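Local atomic coordinates of malate dehydrogenase (Entamoeba histolytica, PDB entry 3I0P), a protein that probably catalyses the NAD-dependent interconversion of malate and oxaloacetate. Residues A[43-48]-A[333-338]; A[126-132]-A[177-181]. All blocks are in the same frame, centred on the assembly; numbering follows the deposited sequence.

Contact 1: residues A[43-48]-A[333-338]. With NAD (nicotinamide-adenine-dinucleotide), chain B.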
ATOM      1  N   ASP A  43      -3.709  11.836  20.406  1.00 18.08           N
ATOM      2  CA  ASP A  43      -4.154  13.199  20.725  1.00 18.88           C
ATOM      3  C   ASP A  43      -3.096  14.243  20.326  1.00 19.15           C
ATOM      4  O   ASP A  43      -3.437  15.318  19.842  1.00 19.01           O
ATOM      5  CB  ASP A  43      -4.529  13.351  22.213  1.00 18.91           C
ATOM      6  CG  ASP A  43      -5.715  12.481  22.621  1.00 19.83           C
ATOM      7  OD1 ASP A  43      -6.751  12.468  21.923  1.00 19.45           O
ATOM      8  OD2 ASP A  43      -5.615  11.810  23.667  1.00 21.56           O
ATOM      9  N   LEU A  44      -1.819  13.915  20.534  1.00 19.27           N
ATOM     10  CA  LEU A  44      -0.729  14.773  20.101  1.00 19.38           C
ATOM     11  C   LEU A  44      -0.774  15.006  18.600  1.00 19.82           C
ATOM     12  O   LEU A  44      -0.505  16.109  18.134  1.00 20.11           O
ATOM     13  CB  LEU A  44       0.627  14.195  20.498  1.00 18.78           C
ATOM     14  CG  LEU A  44       1.103  14.577  21.896  1.00 19.32           C
ATOM     15  CD1 LEU A  44       2.252  13.664  22.354  1.00 19.87           C
ATOM     16  CD2 LEU A  44       1.486  16.047  21.993  1.00 16.85           C
ATOM     17  N   ARG A  45      -1.128  13.972  17.846  1.00 20.17           N
ATOM     18  CA  ARG A  45      -1.026  14.041  16.394  1.00 20.65           C
ATOM     19  C   ARG A  45      -2.299  14.571  15.740  1.00 20.94           C
ATOM     20  O   ARG A  45      -2.304  14.874  14.550  1.00 21.22           O
ATOM     21  CB  ARG A  45      -0.637  12.681  15.814  1.00 20.34           C
ATOM     22  CG  ARG A  45       0.735  12.205  16.228  1.00 20.75           C
ATOM     23  CD  ARG A  45       1.091  10.848  15.608  1.00 20.55           C
ATOM     24  NE  ARG A  45       1.303  10.950  14.164  1.00 22.10           N
ATOM     25  CZ  ARG A  45       2.409  11.429  13.586  1.00 22.08           C
ATOM     26  NH1 ARG A  45       3.423  11.854  14.320  1.00 20.44           N
ATOM     27  NH2 ARG A  45       2.502  11.468  12.264  1.00 21.92           N
ATOM     28  N   GLY A  46      -3.373  14.682  16.512  1.00 21.22           N
ATOM     29  CA  GLY A  46      -4.619  15.214  15.983  1.00 21.93           C
ATOM     30  C   GLY A  46      -5.585  14.159  15.494  1.00 22.57           C
ATOM     31  O   GLY A  46      -6.548  14.472  14.812  1.00 22.45           O
ATOM     32  N   MET A  47      -5.338  12.903  15.851  1.00 23.46           N
ATOM     33  CA  MET A  47      -6.269  11.820  15.547  1.00 24.38           C
ATOM     34  C   MET A  47      -7.268  11.749  16.690  1.00 24.62           C
ATOM     35  O   MET A  47      -7.215  10.851  17.522  1.00 25.10           O
ATOM     36  CB  MET A  47      -5.533  10.476  15.403  1.00 24.63           C
ATOM     37  CG  MET A  47      -4.411  10.443  14.383  1.00 25.86           C
ATOM     38  SD  MET A  47      -5.035  10.878  12.758  1.00 31.29           S
ATOM     39  CE  MET A  47      -3.553  10.644  11.747  1.00 30.96           C
ATOM     40  N   ASP A  48      -8.178  12.706  16.731  1.00 25.02           N
ATOM     41  CA  ASP A  48      -8.994  12.939  17.927  1.00 25.53           C
ATOM     42  C   ASP A  48      -9.985  11.807  18.242  1.00 25.75           C
ATOM     43  O   ASP A  48     -10.593  11.778  19.315  1.00 25.53           O
ATOM     44  CB  ASP A  48      -9.662  14.319  17.844  1.00 25.42           C
ATOM     45  CG  ASP A  48      -8.632  15.449  17.779  1.00 25.29           C
ATOM     46  OD1 ASP A  48      -7.672  15.414  18.570  1.00 24.45           O
ATOM     47  OD2 ASP A  48      -8.768  16.356  16.932  1.00 25.64           O
ATOM     48  N   THR A 333       0.233  19.889  14.317  1.00 28.18           N
ATOM     49  CA  THR A 333      -0.754  19.740  15.382  1.00 28.29           C
ATOM     50  C   THR A 333      -0.048  19.407  16.694  1.00 28.62           C
ATOM     51  O   THR A 333      -0.358  19.977  17.743  1.00 28.53           O
ATOM     52  CB  THR A 333      -1.792  18.658  15.050  1.00 28.38           C
ATOM     53  OG1 THR A 333      -2.485  19.018  13.849  1.00 28.13           O
ATOM     54  CG2 THR A 333      -2.798  18.505  16.185  1.00 28.21           C
ATOM     55  N   GLU A 334       0.922  18.498  16.617  1.00 28.90           N
ATOM     56  CA  GLU A 334       1.668  18.058  17.785  1.00 29.09           C
ATOM     57  C   GLU A 334       2.408  19.218  18.432  1.00 29.38           C
ATOM     58  O   GLU A 334       2.462  19.301  19.649  1.00 29.16           O
ATOM     59  CB  GLU A 334       2.613  16.920  17.410  1.00 28.98           C
ATOM     60  CG  GLU A 334       3.536  16.462  18.517  1.00 29.89           C
ATOM     61  CD  GLU A 334       4.184  15.115  18.230  1.00 32.43           C
ATOM     62  OE1 GLU A 334       4.627  14.477  19.211  1.00 33.00           O
ATOM     63  OE2 GLU A 334       4.251  14.685  17.044  1.00 32.36           O
ATOM     64  N   GLN A 335       2.963  20.116  17.617  1.00 30.04           N
ATOM     65  CA  GLN A 335       3.688  21.288  18.132  1.00 30.56           C
ATOM     66  C   GLN A 335       2.734  22.257  18.835  1.00 30.47           C
ATOM     67  O   GLN A 335       3.029  22.770  19.918  1.00 30.12           O
ATOM     68  CB  GLN A 335       4.466  22.002  17.011  1.00 30.61           C
ATOM     69  CG  GLN A 335       5.628  21.197  16.409  1.00 32.11           C
ATOM     70  CD  GLN A 335       6.675  20.769  17.439  1.00 34.37           C
ATOM     71  OE1 GLN A 335       6.745  19.597  17.810  1.00 36.70           O
ATOM     72  NE2 GLN A 335       7.485  21.716  17.905  1.00 33.88           N
ATOM     73  N   LYS A 336       1.590  22.484  18.197  1.00 30.67           N
ATOM     74  CA  LYS A 336       0.503  23.288  18.743  1.00 31.12           C
ATOM     75  C   LYS A 336       0.021  22.745  20.103  1.00 30.88           C
ATOM     76  O   LYS A 336      -0.005  23.481  21.090  1.00 31.14           O
ATOM     77  CB  LYS A 336      -0.640  23.317  17.721  1.00 31.32           C
ATOM     78  CG  LYS A 336      -1.852  24.153  18.087  1.00 33.65           C
ATOM     79  CD  LYS A 336      -2.873  24.131  16.930  1.00 37.19           C
ATOM     80  CE  LYS A 336      -3.807  25.345  16.955  1.00 38.60           C
ATOM     81  NZ  LYS A 336      -4.745  25.298  18.113  1.00 39.30           N
ATOM     82  N   ARG A 337      -0.325  21.456  20.158  1.00 30.42           N
ATOM     83  CA  ARG A 337      -0.942  20.875  21.355  1.00 30.07           C
ATOM     84  C   ARG A 337       0.029  20.659  22.504  1.00 30.53           C
ATOM     85  O   ARG A 337      -0.354  20.686  23.687  1.00 30.48           O
ATOM     86  CB  ARG A 337      -1.693  19.598  21.012  1.00 29.49           C
ATOM     87  CG  ARG A 337      -2.909  19.893  20.189  1.00 28.14           C
ATOM     88  CD  ARG A 337      -3.778  18.696  20.027  1.00 26.37           C
ATOM     89  NE  ARG A 337      -4.934  19.016  19.206  1.00 24.68           N
ATOM     90  CZ  ARG A 337      -5.754  18.111  18.693  1.00 24.28           C
ATOM     91  NH1 ARG A 337      -5.542  16.827  18.915  1.00 24.09           N
ATOM     92  NH2 ARG A 337      -6.786  18.492  17.954  1.00 23.89           N
ATOM     93  N   ARG A 338       1.288  20.453  22.144  1.00 30.90           N
ATOM     94  CA  ARG A 338       2.356  20.289  23.111  1.00 31.52           C
ATOM     95  C   ARG A 338       2.443  21.509  24.030  1.00 31.41           C
ATOM     96  O   ARG A 338       2.641  21.365  25.231  1.00 31.38           O
ATOM     97  CB  ARG A 338       3.678  20.051  22.385  1.00 31.62           C
ATOM     98  CG  ARG A 338       4.762  19.425  23.225  1.00 34.08           C
ATOM     99  CD  ARG A 338       5.919  18.935  22.343  1.00 38.33           C
ATOM    100  NE  ARG A 338       5.638  17.628  21.735  1.00 40.74           N
ATOM    101  CZ  ARG A 338       5.802  16.450  22.347  1.00 41.72           C
ATOM    102  NH1 ARG A 338       6.240  16.388  23.601  1.00 42.15           N
ATOM    103  NH2 ARG A 338       5.525  15.324  21.705  1.00 41.91           N
TER
HETATM  104  PA  NAD B 401      -6.702  10.463   6.997  1.00 21.42           P
HETATM  105  O1A NAD B 401      -6.859  11.467   8.114  1.00 22.92           O
HETATM  106  O2A NAD B 401      -7.663  10.513   5.853  1.00 22.83           O
HETATM  107  O5B NAD B 401      -5.201  10.635   6.447  1.00 23.53           O
HETATM  108  C5B NAD B 401      -4.095  10.644   7.367  1.00 23.70           C
HETATM  109  C4B NAD B 401      -2.743  10.465   6.662  1.00 24.76           C
HETATM  110  O4B NAD B 401      -2.692  11.170   5.415  1.00 26.17           O
HETATM  111  C3B NAD B 401      -1.590  11.019   7.474  1.00 24.91           C
HETATM  112  O3B NAD B 401      -0.416  10.243   7.181  1.00 24.87           O
HETATM  113  C2B NAD B 401      -1.427  12.430   6.953  1.00 25.60           C
HETATM  114  O2B NAD B 401      -0.094  12.908   7.135  1.00 26.47           O
HETATM  115  C1B NAD B 401      -1.743  12.245   5.482  1.00 26.99           C
HETATM  116  N9A NAD B 401      -2.293  13.453   4.801  1.00 28.08           N
HETATM  117  C8A NAD B 401      -3.445  14.083   5.074  1.00 27.82           C
HETATM  118  N7A NAD B 401      -3.587  15.107   4.205  1.00 28.28           N
HETATM  119  C5A NAD B 401      -2.517  15.108   3.376  1.00 28.79           C
HETATM  120  C6A NAD B 401      -2.108  15.902   2.299  1.00 29.03           C
HETATM  121  N6A NAD B 401      -2.853  16.953   1.880  1.00 29.09           N
HETATM  122  N1A NAD B 401      -0.941  15.627   1.669  1.00 28.84           N
HETATM  123  C2A NAD B 401      -0.176  14.600   2.062  1.00 28.63           C
HETATM  124  N3A NAD B 401      -0.547  13.821   3.086  1.00 29.25           N
HETATM  125  C4A NAD B 401      -1.709  14.056   3.759  1.00 28.66           C
HETATM  126  O3  NAD B 401      -6.632   8.948   7.585  1.00 23.10           O
HETATM  127  PN  NAD B 401      -7.817   8.065   8.269  1.00 21.48           P
HETATM  128  O1N NAD B 401      -8.084   6.894   7.355  1.00 22.40           O
HETATM  129  O2N NAD B 401      -8.947   8.958   8.720  1.00 22.63           O
HETATM  130  O5D NAD B 401      -7.132   7.488   9.597  1.00 21.69           O
HETATM  131  C5D NAD B 401      -7.021   8.289  10.778  1.00 21.66           C
HETATM  132  C4D NAD B 401      -6.480   7.456  11.937  1.00 20.44           C
HETATM  133  O4D NAD B 401      -7.393   6.405  12.267  1.00 21.02           O
HETATM  134  C3D NAD B 401      -5.157   6.782  11.596  1.00 19.71           C
HETATM  135  O3D NAD B 401      -4.201   7.160  12.597  1.00 18.42           O
HETATM  136  C2D NAD B 401      -5.452   5.282  11.590  1.00 18.98           C
HETATM  137  O2D NAD B 401      -4.403   4.438  12.095  1.00 18.97           O
HETATM  138  C1D NAD B 401      -6.653   5.203  12.505  1.00 19.70           C
HETATM  139  N1N NAD B 401      -7.442   3.995  12.273  1.00 20.08           N
HETATM  140  C2N NAD B 401      -7.311   2.970  13.144  1.00 19.86           C
HETATM  141  C3N NAD B 401      -8.046   1.795  12.963  1.00 20.20           C
HETATM  142  C7N NAD B 401      -7.913   0.643  13.919  1.00 20.23           C
HETATM  143  O7N NAD B 401      -8.579  -0.366  13.725  1.00 20.91           O
HETATM  144  N7N NAD B 401      -7.079   0.744  14.951  1.00 18.39           N
HETATM  145  C4N NAD B 401      -8.915   1.698  11.873  1.00 20.56           C
HETATM  146  C5N NAD B 401      -9.024   2.771  10.982  1.00 20.81           C
HETATM  147  C6N NAD B 401      -8.270   3.921  11.209  1.00 19.98           C
HETATM  148  O   HOH W   1       3.945  11.959  17.407  1.00 21.23           O

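Contact 2: residues A[126-132]-A[177-181]. With NAD (nicotinamide-adenine-dinucleotide), chain B.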
ATOM      1  N   ILE A 126      -3.828   4.168  16.998  1.00 15.26           N
ATOM      2  CA  ILE A 126      -3.330   4.620  15.701  1.00 15.29           C
ATOM      3  C   ILE A 126      -2.229   3.734  15.112  1.00 15.43           C
ATOM      4  O   ILE A 126      -1.237   3.424  15.782  1.00 15.32           O
ATOM      5  CB  ILE A 126      -2.902   6.111  15.716  1.00 15.27           C
ATOM      6  CG1 ILE A 126      -1.930   6.412  16.865  1.00 15.17           C
ATOM      7  CG2 ILE A 126      -4.122   6.990  15.781  1.00 14.72           C
ATOM      8  CD1 ILE A 126      -1.098   7.660  16.615  1.00 14.51           C
ATOM      9  N   ALA A 127      -2.402   3.323  13.859  1.00 15.55           N
ATOM     10  CA  ALA A 127      -1.403   2.458  13.227  1.00 16.03           C
ATOM     11  C   ALA A 127      -0.060   3.179  13.172  1.00 16.36           C
ATOM     12  O   ALA A 127       0.995   2.577  13.408  1.00 16.62           O
ATOM     13  CB  ALA A 127      -1.852   2.020  11.838  1.00 15.61           C
ATOM     14  N   GLY A 128      -0.123   4.481  12.896  1.00 16.44           N
ATOM     15  CA  GLY A 128       1.052   5.330  12.764  1.00 16.49           C
ATOM     16  C   GLY A 128       2.009   5.266  13.928  1.00 16.67           C
ATOM     17  O   GLY A 128       3.197   5.523  13.750  1.00 17.55           O
ATOM     18  N   TYR A 129       1.514   4.917  15.113  1.00 16.37           N
ATOM     19  CA  TYR A 129       2.347   4.923  16.320  1.00 16.12           C
ATOM     20  C   TYR A 129       3.476   3.915  16.202  1.00 15.88           C
ATOM     21  O   TYR A 129       4.627   4.217  16.503  1.00 15.55           O
ATOM     22  CB  TYR A 129       1.516   4.633  17.578  1.00 16.15           C
ATOM     23  CG  TYR A 129       2.344   4.546  18.849  1.00 16.45           C
ATOM     24  CD1 TYR A 129       2.773   5.700  19.503  1.00 17.24           C
ATOM     25  CD2 TYR A 129       2.717   3.307  19.388  1.00 17.17           C
ATOM     26  CE1 TYR A 129       3.542   5.635  20.667  1.00 17.67           C
ATOM     27  CE2 TYR A 129       3.493   3.227  20.551  1.00 17.31           C
ATOM     28  CZ  TYR A 129       3.891   4.396  21.185  1.00 19.02           C
ATOM     29  OH  TYR A 129       4.643   4.343  22.338  1.00 20.87           O
ATOM     30  N   TYR A 130       3.134   2.713  15.758  1.00 15.87           N
ATOM     31  CA  TYR A 130       4.101   1.625  15.662  1.00 15.81           C
ATOM     32  C   TYR A 130       5.116   1.883  14.547  1.00 15.99           C
ATOM     33  O   TYR A 130       6.294   1.558  14.685  1.00 15.48           O
ATOM     34  CB  TYR A 130       3.363   0.285  15.523  1.00 15.54           C
ATOM     35  CG  TYR A 130       2.270   0.199  16.557  1.00 15.31           C
ATOM     36  CD1 TYR A 130       2.546  -0.212  17.873  1.00 14.86           C
ATOM     37  CD2 TYR A 130       0.976   0.608  16.251  1.00 14.74           C
ATOM     38  CE1 TYR A 130       1.546  -0.232  18.837  1.00 14.11           C
ATOM     39  CE2 TYR A 130      -0.024   0.585  17.202  1.00 14.39           C
ATOM     40  CZ  TYR A 130       0.260   0.166  18.488  1.00 14.25           C
ATOM     41  OH  TYR A 130      -0.762   0.150  19.404  1.00 14.39           O
ATOM     42  N   SER A 131       4.663   2.512  13.468  1.00 16.49           N
ATOM     43  CA  SER A 131       5.564   2.901  12.388  1.00 17.46           C
ATOM     44  C   SER A 131       6.543   3.976  12.848  1.00 17.61           C
ATOM     45  O   SER A 131       7.708   3.969  12.449  1.00 17.68           O
ATOM     46  CB  SER A 131       4.782   3.362  11.153  1.00 17.64           C
ATOM     47  OG  SER A 131       4.252   2.236  10.461  1.00 18.81           O
ATOM     48  N   LEU A 132       6.072   4.887  13.697  1.00 17.86           N
ATOM     49  CA  LEU A 132       6.939   5.920  14.254  1.00 18.19           C
ATOM     50  C   LEU A 132       8.067   5.323  15.101  1.00 18.32           C
ATOM     51  O   LEU A 132       9.197   5.799  15.050  1.00 18.81           O
ATOM     52  CB  LEU A 132       6.138   6.944  15.062  1.00 18.25           C
ATOM     53  CG  LEU A 132       5.234   7.910  14.289  1.00 18.66           C
ATOM     54  CD1 LEU A 132       4.314   8.648  15.244  1.00 19.24           C
ATOM     55  CD2 LEU A 132       6.031   8.897  13.450  1.00 18.51           C
ATOM     56  N   PRO A 177       9.426  12.569  10.831  1.00 22.01           N
ATOM     57  CA  PRO A 177       9.598  11.561   9.775  1.00 21.80           C
ATOM     58  C   PRO A 177       8.441  11.577   8.787  1.00 21.61           C
ATOM     59  O   PRO A 177       7.385  12.159   9.076  1.00 22.39           O
ATOM     60  CB  PRO A 177       9.579  10.241  10.547  1.00 21.92           C
ATOM     61  CG  PRO A 177       8.784  10.537  11.759  1.00 21.82           C
ATOM     62  CD  PRO A 177       9.132  11.948  12.134  1.00 21.90           C
ATOM     63  N   TYR A 178       8.640  10.957   7.627  1.00 20.63           N
ATOM     64  CA  TYR A 178       7.529  10.639   6.761  1.00 19.68           C
ATOM     65  C   TYR A 178       6.687   9.630   7.522  1.00 19.59           C
ATOM     66  O   TYR A 178       7.214   8.652   8.067  1.00 19.67           O
ATOM     67  CB  TYR A 178       8.043  10.030   5.456  1.00 19.56           C
ATOM     68  CG  TYR A 178       6.995   9.333   4.594  1.00 18.11           C
ATOM     69  CD1 TYR A 178       6.507   9.937   3.439  1.00 17.06           C
ATOM     70  CD2 TYR A 178       6.526   8.061   4.917  1.00 15.81           C
ATOM     71  CE1 TYR A 178       5.560   9.293   2.643  1.00 16.59           C
ATOM     72  CE2 TYR A 178       5.586   7.420   4.133  1.00 15.02           C
ATOM     73  CZ  TYR A 178       5.108   8.034   3.000  1.00 15.47           C
ATOM     74  OH  TYR A 178       4.173   7.393   2.221  1.00 15.08           O
ATOM     75  N   CYS A 179       5.386   9.866   7.580  1.00 19.29           N
ATOM     76  CA  CYS A 179       4.500   8.913   8.212  1.00 19.13           C
ATOM     77  C   CYS A 179       3.146   8.901   7.562  1.00 18.87           C
ATOM     78  O   CYS A 179       2.284   9.730   7.887  1.00 18.65           O
ATOM     79  CB  CYS A 179       4.335   9.198   9.702  1.00 19.31           C
ATOM     80  SG  CYS A 179       3.458   7.866  10.549  1.00 20.86           S
ATOM     81  N   PHE A 180       2.944   7.959   6.646  1.00 18.71           N
ATOM     82  CA  PHE A 180       1.593   7.717   6.181  1.00 18.41           C
ATOM     83  C   PHE A 180       0.876   6.847   7.207  1.00 18.28           C
ATOM     84  O   PHE A 180       1.447   5.889   7.735  1.00 17.99           O
ATOM     85  CB  PHE A 180       1.533   7.080   4.799  1.00 18.29           C
ATOM     86  CG  PHE A 180       0.137   6.718   4.394  1.00 18.48           C
ATOM     87  CD1 PHE A 180      -0.800   7.710   4.144  1.00 17.19           C
ATOM     88  CD2 PHE A 180      -0.265   5.390   4.340  1.00 18.85           C
ATOM     89  CE1 PHE A 180      -2.098   7.387   3.806  1.00 17.27           C
ATOM     90  CE2 PHE A 180      -1.577   5.057   3.988  1.00 18.38           C
ATOM     91  CZ  PHE A 180      -2.489   6.057   3.725  1.00 17.39           C
ATOM     92  N   ASP A 181      -0.367   7.206   7.497  1.00 18.05           N
ATOM     93  CA  ASP A 181      -1.149   6.502   8.491  1.00 18.29           C
ATOM     94  C   ASP A 181      -2.623   6.693   8.203  1.00 18.27           C
ATOM     95  O   ASP A 181      -3.159   7.774   8.399  1.00 18.10           O
ATOM     96  CB  ASP A 181      -0.811   7.015   9.892  1.00 18.44           C
ATOM     97  CG  ASP A 181      -1.635   6.347  10.969  1.00 18.65           C
ATOM     98  OD1 ASP A 181      -2.144   5.223  10.735  1.00 17.18           O
ATOM     99  OD2 ASP A 181      -1.765   6.950  12.057  1.00 19.45           O
TER
HETATM  100  PA  NAD B 401      -6.702  10.463   6.997  1.00 21.42           P
HETATM  101  O1A NAD B 401      -6.859  11.467   8.114  1.00 22.92           O
HETATM  102  O2A NAD B 401      -7.663  10.513   5.853  1.00 22.83           O
HETATM  103  O5B NAD B 401      -5.201  10.635   6.447  1.00 23.53           O
HETATM  104  C5B NAD B 401      -4.095  10.644   7.367  1.00 23.70           C
HETATM  105  C4B NAD B 401      -2.743  10.465   6.662  1.00 24.76           C
HETATM  106  O4B NAD B 401      -2.692  11.170   5.415  1.00 26.17           O
HETATM  107  C3B NAD B 401      -1.590  11.019   7.474  1.00 24.91           C
HETATM  108  O3B NAD B 401      -0.416  10.243   7.181  1.00 24.87           O
HETATM  109  C2B NAD B 401      -1.427  12.430   6.953  1.00 25.60           C
HETATM  110  O2B NAD B 401      -0.094  12.908   7.135  1.00 26.47           O
HETATM  111  C1B NAD B 401      -1.743  12.245   5.482  1.00 26.99           C
HETATM  112  N9A NAD B 401      -2.293  13.453   4.801  1.00 28.08           N
HETATM  113  C8A NAD B 401      -3.445  14.083   5.074  1.00 27.82           C
HETATM  114  N7A NAD B 401      -3.587  15.107   4.205  1.00 28.28           N
HETATM  115  C5A NAD B 401      -2.517  15.108   3.376  1.00 28.79           C
HETATM  116  C6A NAD B 401      -2.108  15.902   2.299  1.00 29.03           C
HETATM  117  N6A NAD B 401      -2.853  16.953   1.880  1.00 29.09           N
HETATM  118  N1A NAD B 401      -0.941  15.627   1.669  1.00 28.84           N
HETATM  119  C2A NAD B 401      -0.176  14.600   2.062  1.00 28.63           C
HETATM  120  N3A NAD B 401      -0.547  13.821   3.086  1.00 29.25           N
HETATM  121  C4A NAD B 401      -1.709  14.056   3.759  1.00 28.66           C
HETATM  122  O3  NAD B 401      -6.632   8.948   7.585  1.00 23.10           O
HETATM  123  PN  NAD B 401      -7.817   8.065   8.269  1.00 21.48           P
HETATM  124  O1N NAD B 401      -8.084   6.894   7.355  1.00 22.40           O
HETATM  125  O2N NAD B 401      -8.947   8.958   8.720  1.00 22.63           O
HETATM  126  O5D NAD B 401      -7.132   7.488   9.597  1.00 21.69           O
HETATM  127  C5D NAD B 401      -7.021   8.289  10.778  1.00 21.66           C
HETATM  128  C4D NAD B 401      -6.480   7.456  11.937  1.00 20.44           C
HETATM  129  O4D NAD B 401      -7.393   6.405  12.267  1.00 21.02           O
HETATM  130  C3D NAD B 401      -5.157   6.782  11.596  1.00 19.71           C
HETATM  131  O3D NAD B 401      -4.201   7.160  12.597  1.00 18.42           O
HETATM  132  C2D NAD B 401      -5.452   5.282  11.590  1.00 18.98           C
HETATM  133  O2D NAD B 401      -4.403   4.438  12.095  1.00 18.97           O
HETATM  134  C1D NAD B 401      -6.653   5.203  12.505  1.00 19.70           C
HETATM  135  N1N NAD B 401      -7.442   3.995  12.273  1.00 20.08           N
HETATM  136  C2N NAD B 401      -7.311   2.970  13.144  1.00 19.86           C
HETATM  137  C3N NAD B 401      -8.046   1.795  12.963  1.00 20.20           C
HETATM  138  C7N NAD B 401      -7.913   0.643  13.919  1.00 20.23           C
HETATM  139  O7N NAD B 401      -8.579  -0.366  13.725  1.00 20.91           O
HETATM  140  N7N NAD B 401      -7.079   0.744  14.951  1.00 18.39           N
HETATM  141  C4N NAD B 401      -8.915   1.698  11.873  1.00 20.56           C
HETATM  142  C5N NAD B 401      -9.024   2.771  10.982  1.00 20.81           C
HETATM  143  C6N NAD B 401      -8.270   3.921  11.209  1.00 19.98           C

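Contact 1: residues A[43-48]-A[333-338]
R337 NH1 is shared by two acceptors: it donates to D43 O at 2.8 Å and to D48 OD1 at 2.6 Å. D43 O lies in the guanidinium plane, and NH1 in turn sits in the plane of the D43 carbonyl. The second terminal nitrogen completes an end-on, two-nitrogen grip on the carboxylate, R337 NH2 reaching D48 OD2 at 3.1 Å with an almost straight N-H...O angle of 175°. Both oxygens use their syn lone pairs, and the two flat groups are only 29° from coplanar. The R337 chain, extended from CG to NE, carries the guanidinium to D48 and D43 O, while T333 CG2 lies over one guanidinium face, toward its rim. What it bridges is the C-terminal end of helix 29-45, closed by a Schellman motif with G46 as the C-prime residue (phi 94°). Beyond this turn M47 points away from 333-338, and its CE lies 3.6 Å from NAD O3D. On the other flank the backbones come close, L44 CA lying 4.7 Å from E334 CA. The L44 methyls pack on a guanidinium held by a salt bridge, R338 NH2 to E334 OE1 at 2.8 Å. A water joins R45 NH1 to E334 OE2, accepting from the arginine and donating to the carboxylate.

Contact 2: residues A[126-132]-A[177-181]
The NAD pocket has part of its wall here, where the N-terminal end of helix 127-136 meets strand 178-182, outermost within this chain in the mixed sheet. The short segments run nearly antiparallel, at 152°, with axes 8.0 Å apart. D181 and A127 grip the nicotinamide ribose together. D181 OD1 accepts from NAD O2D at 2.8 Å and D181 OD2 from NAD O3D at 2.5 Å, one ribose hydroxyl to each carboxylate oxygen. A127 N donates to the same NAD O2D at 2.9 Å, so that hydroxyl is both donor and acceptor. The D181 chain leaves the strand with CG anti to the backbone N (chi1 178°), which carries the carboxylate to the helix start; G128 N is 3.1 Å from D181 OD1. Nearer the other end of the strand the contact turns apolar: L132 CD2 packs on P177 CG at 3.6 Å and also on C179 SG, the leucine and proline side chains crossing at about a right angle. The strand backbone handles the adenosine ribose by two weak bonds, C179 O accepting from NAD O3B and D181 N donating to it. In classical Rossmann dehydrogenases an acid commonly grips the adenosine ribose diol, whereas D181 holds the nicotinamide ribose, within the non-Rossmann fold of this family.

Both contacts border one NAD molecule but differ in depth. The centre of contact 2 lies about 9 Å from the centre of the chain, and the contact is buried; that of contact 1 lies about 15 Å out, and the contact is only partly buried. The outer one joins two helices, 29-45 and 328-340, through one arginine-carboxylate salt bridge, a water link and the packing of L44, and its cofactor contact is by M47 packing. The inner one joins a helix to a sheet strand, with apolar packing at one end and direct hydrogen bonds to both riboses. They also touch: R45 NH1 lies 3.5 Å from L132 CD1. R45, of contact 1, thus packs on both segments of contact 2.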